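Local coordinates for protein glycosyltransferase Gtf1 (Streptococcus gordonii, PDB 5E9T) that belongs to the GT-B glycosyltransferases and carries an extended beta-sheet domain that meets the stabilizing protein Gtf2, at residues A158-F166 and D176-E184. The protein carries 1 engineered substitution. Residues are numbered along the deposited sequence; the frame is centred on the assembly and turned at random.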
loop_
_atom_site.group_PDB
_atom_site.type_symbol
_atom_site.label_atom_id
_atom_site.label_comp_id
_atom_site.label_asym_id
_atom_site.label_seq_id
_atom_site.Cartn_x
_atom_site.Cartn_y
_atom_site.Cartn_z
ATOM N N ALA A 158 18.732 23.832 10.812
ATOM C CA ALA A 158 18.481 24.099 9.406
ATOM C C ALA A 158 16.982 24.242 9.215
ATOM O O ALA A 158 16.212 23.390 9.672
ATOM C CB ALA A 158 19.044 22.998 8.498
ATOM N N ALA A 159 16.567 25.345 8.598
ATOM C CA ALA A 159 15.168 25.490 8.239
ATOM C C ALA A 159 14.775 24.333 7.338
ATOM O O ALA A 159 15.487 24.004 6.385
ATOM C CB ALA A 159 14.926 26.827 7.544
ATOM N N THR A 160 13.650 23.699 7.654
ATOM C CA THR A 160 13.246 22.469 6.988
ATOM C C THR A 160 11.790 22.575 6.568
ATOM O O THR A 160 10.927 22.909 7.387
ATOM C CB THR A 160 13.439 21.260 7.906
ATOM O OG1 THR A 160 14.823 21.141 8.259
ATOM C CG2 THR A 160 12.981 19.987 7.213
ATOM N N LEU A 161 11.518 22.266 5.303
ATOM C CA LEU A 161 10.151 22.302 4.805
ATOM C C LEU A 161 9.386 21.091 5.324
ATOM O O LEU A 161 9.741 19.949 5.014
ATOM C CB LEU A 161 10.170 22.301 3.281
ATOM C CG LEU A 161 8.816 22.329 2.604
ATOM C CD1 LEU A 161 8.110 23.579 3.038
ATOM C CD2 LEU A 161 8.986 22.296 1.098
ATOM N N TYR A 162 8.359 21.323 6.144
ATOM C CA TYR A 162 7.497 20.220 6.544
ATOM C C TYR A 162 6.145 20.177 5.846
ATOM O O TYR A 162 5.528 19.106 5.807
ATOM C CB TYR A 162 7.273 20.261 8.058
ATOM C CG TYR A 162 8.495 19.833 8.823
ATOM C CD1 TYR A 162 8.755 18.492 9.048
ATOM C CD2 TYR A 162 9.408 20.766 9.296
ATOM C CE1 TYR A 162 9.872 18.088 9.737
ATOM C CE2 TYR A 162 10.534 20.371 9.990
ATOM C CZ TYR A 162 10.759 19.027 10.207
ATOM O OH TYR A 162 11.877 18.614 10.895
ATOM N N GLN A 163 5.672 21.286 5.281
ATOM C CA GLN A 163 4.321 21.276 4.740
ATOM C C GLN A 163 4.164 22.386 3.711
ATOM O O GLN A 163 4.689 23.487 3.897
ATOM C CB GLN A 163 3.305 21.416 5.880
ATOM C CG GLN A 163 1.925 21.891 5.493
ATOM C CD GLN A 163 1.054 22.098 6.713
ATOM O OE1 GLN A 163 1.303 22.991 7.521
ATOM N NE2 GLN A 163 0.033 21.267 6.857
ATOM N N ARG A 164 3.390 22.110 2.665
ATOM C CA ARG A 164 3.109 23.083 1.621
ATOM C C ARG A 164 1.614 23.094 1.349
ATOM O O ARG A 164 0.978 22.037 1.287
ATOM C CB ARG A 164 3.877 22.772 0.337
ATOM C CG ARG A 164 3.608 23.767 -0.773
ATOM C CD ARG A 164 4.388 23.451 -2.035
ATOM N NE ARG A 164 5.829 23.403 -1.810
ATOM C CZ ARG A 164 6.604 22.376 -2.139
ATOM N NH1 ARG A 164 6.084 21.308 -2.724
ATOM N NH2 ARG A 164 7.904 22.422 -1.898
ATOM N N ARG A 165 1.057 24.293 1.187
ATOM C CA ARG A 165 -0.382 24.495 1.117
ATOM C C ARG A 165 -0.715 25.359 -0.089
ATOM O O ARG A 165 0.039 26.274 -0.431
ATOM C CB ARG A 165 -0.885 25.145 2.411
ATOM C CG ARG A 165 -2.386 25.334 2.527
ATOM C CD ARG A 165 -2.765 25.618 3.981
ATOM N NE ARG A 165 -2.542 24.445 4.826
ATOM C CZ ARG A 165 -2.486 24.467 6.154
ATOM N NH1 ARG A 165 -2.629 25.608 6.813
ATOM N NH2 ARG A 165 -2.278 23.344 6.826
ATOM N N PHE A 166 -1.841 25.065 -0.735
ATOM C CA PHE A 166 -2.301 25.804 -1.903
ATOM C C PHE A 166 -3.681 26.388 -1.635
ATOM O O PHE A 166 -4.514 25.760 -0.977
ATOM C CB PHE A 166 -2.327 24.911 -3.144
ATOM C CG PHE A 166 -0.980 24.723 -3.767
ATOM C CD1 PHE A 166 -0.025 23.929 -3.154
ATOM C CD2 PHE A 166 -0.657 25.358 -4.951
ATOM C CE1 PHE A 166 1.224 23.765 -3.720
ATOM C CE2 PHE A 166 0.590 25.196 -5.521
ATOM C CZ PHE A 166 1.531 24.401 -4.903
ATOM N N ASP A 176 -3.413 20.677 1.045
ATOM C CA ASP A 176 -2.039 20.794 1.510
ATOM C C ASP A 176 -1.364 19.431 1.431
ATOM O O ASP A 176 -2.013 18.394 1.267
ATOM C CB ASP A 176 -1.957 21.375 2.932
ATOM C CG ASP A 176 -2.590 20.478 3.979
ATOM O OD1 ASP A 176 -1.965 19.465 4.358
ATOM O OD2 ASP A 176 -3.702 20.804 4.448
HETATM N N MSE A 177 -0.042 19.448 1.552
HETATM C CA MSE A 177 0.768 18.253 1.383
HETATM C C MSE A 177 1.877 18.191 2.425
HETATM O O MSE A 177 2.366 19.222 2.871
HETATM C CB MSE A 177 1.368 18.228 -0.015
HETATM C CG MSE A 177 2.019 19.542 -0.385
HETATM SE SE MSE A 177 3.179 19.389 -1.916
HETATM C CE MSE A 177 1.872 19.870 -3.257
ATOM N N LEU A 178 2.283 16.983 2.799
ATOM C CA LEU A 178 3.301 16.779 3.823
ATOM C C LEU A 178 4.631 16.442 3.166
ATOM O O LEU A 178 4.702 15.546 2.318
ATOM C CB LEU A 178 2.912 15.653 4.776
ATOM C CG LEU A 178 1.723 15.840 5.696
ATOM C CD1 LEU A 178 1.922 14.993 6.955
ATOM C CD2 LEU A 178 1.471 17.319 6.023
ATOM N N ILE A 179 5.687 17.141 3.572
ATOM C CA ILE A 179 7.018 16.938 3.018
ATOM C C ILE A 179 7.859 16.157 4.014
ATOM O O ILE A 179 7.948 16.525 5.194
ATOM C CB ILE A 179 7.685 18.274 2.667
ATOM C CG1 ILE A 179 6.744 19.107 1.798
ATOM C CG2 ILE A 179 9.008 18.026 1.964
ATOM C CD1 ILE A 179 6.436 18.483 0.466
ATOM N N GLU A 180 8.461 15.068 3.543
ATOM C CA GLU A 180 9.427 14.300 4.317
ATOM C C GLU A 180 10.590 13.962 3.396
ATOM O O GLU A 180 10.406 13.244 2.409
ATOM C CB GLU A 180 8.779 13.031 4.883
ATOM C CG GLU A 180 9.449 12.445 6.112
ATOM C CD GLU A 180 8.622 11.336 6.746
ATOM O OE1 GLU A 180 8.195 10.418 6.015
ATOM O OE2 GLU A 180 8.385 11.388 7.972
ATOM N N ASP A 181 11.780 14.479 3.715
ATOM C CA ASP A 181 12.999 14.221 2.941
ATOM C C ASP A 181 12.837 14.612 1.473
ATOM O O ASP A 181 13.086 13.819 0.564
ATOM C CB ASP A 181 13.424 12.758 3.064
ATOM C CG ASP A 181 13.299 12.244 4.472
ATOM O OD1 ASP A 181 13.534 13.037 5.409
ATOM O OD2 ASP A 181 12.956 11.054 4.642
ATOM N N GLY A 182 12.407 15.850 1.243
ATOM C CA GLY A 182 12.249 16.356 -0.107
ATOM C C GLY A 182 11.225 15.593 -0.921
ATOM O O GLY A 182 11.141 15.751 -2.142
ATOM N N GLN A 183 10.439 14.760 -0.248
ATOM C CA GLN A 183 9.379 13.981 -0.864
ATOM C C GLN A 183 8.039 14.442 -0.316
ATOM O O GLN A 183 7.904 14.691 0.886
ATOM C CB GLN A 183 9.552 12.490 -0.584
ATOM C CG GLN A 183 10.910 11.944 -0.943
ATOM C CD GLN A 183 10.814 10.785 -1.900
ATOM O OE1 GLN A 183 10.277 9.729 -1.561
ATOM N NE2 GLN A 183 11.329 10.973 -3.110
ATOM N N GLU A 184 7.042 14.526 -1.189
ATOM C CA GLU A 184 5.691 14.846 -0.759
ATOM C C GLU A 184 5.002 13.519 -0.473
ATOM O O GLU A 184 4.668 12.773 -1.397
ATOM C CB GLU A 184 4.970 15.649 -1.839
ATOM C CG GLU A 184 5.610 15.519 -3.216
ATOM C CD GLU A 184 5.535 16.795 -4.033
ATOM O OE1 GLU A 184 4.678 16.874 -4.936
ATOM O OE2 GLU A 184 6.339 17.717 -3.776
#
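Arg164 and Met177, the latter present as selenomethionine, form an antiparallel hydrogen-bonded pair: Arg164 N reaches Met177 O at 3.1 Å, and Met177 N returns to Arg164 O at 2.8 Å. Further along, Ile179 N meets Tyr162 O at 3.0 Å in a nearly straight bond (N-H...O 173°), with the donor well above the carbonyl plane. Nearer the turn, Leu161 CG packs obliquely against Ile179 CG1 at 3.9 Å. The short strand segments run antiparallel, 164° between their N-to-C directions, as a hairpin of the GtfA extended beta-sheet domain, a meander in which sequential strands are neighbours.

On the face carrying Arg164 and Met177, the two side chains lie side by side. With CG anti to the backbone N, Arg164 extends along Met177 before bending at chi3, which brings Arg164 NH1 3.6 Å from Met177 SE. Arg164 NH1 also makes a long salt bridge with Glu184 OE2, 3.8 Å, at the guanidinium edge; Met177 and Glu184 are poorly ordered, so both contacts are approximate. Arg164 NH2 forms a salt bridge with Glu150 of the same chain, on strand 146-155.

The other face bears Gln163, Arg165, Asp176 and Leu178. Arg165 runs alongside Asp176, and Arg165 NH2 lies 3.8 Å from Asp176 OD2, a long salt bridge between planes 61° apart. Arg165 NH1 pairs with Glu150 of the Gtf2 chain, and Gln163 OE1 with Asn140 of that chain, placing this face at the interface.

A type I' turn from Glu180 to Gln183 leads into strand 183-188, which flanks strand 173-180. Strand 146-155 borders strand 158-167, where Tyr162 and Gln163 form a classic beta bulge opposite Tyr151; Tyr66 of helix 65-68 packs on Phe166 and Met177.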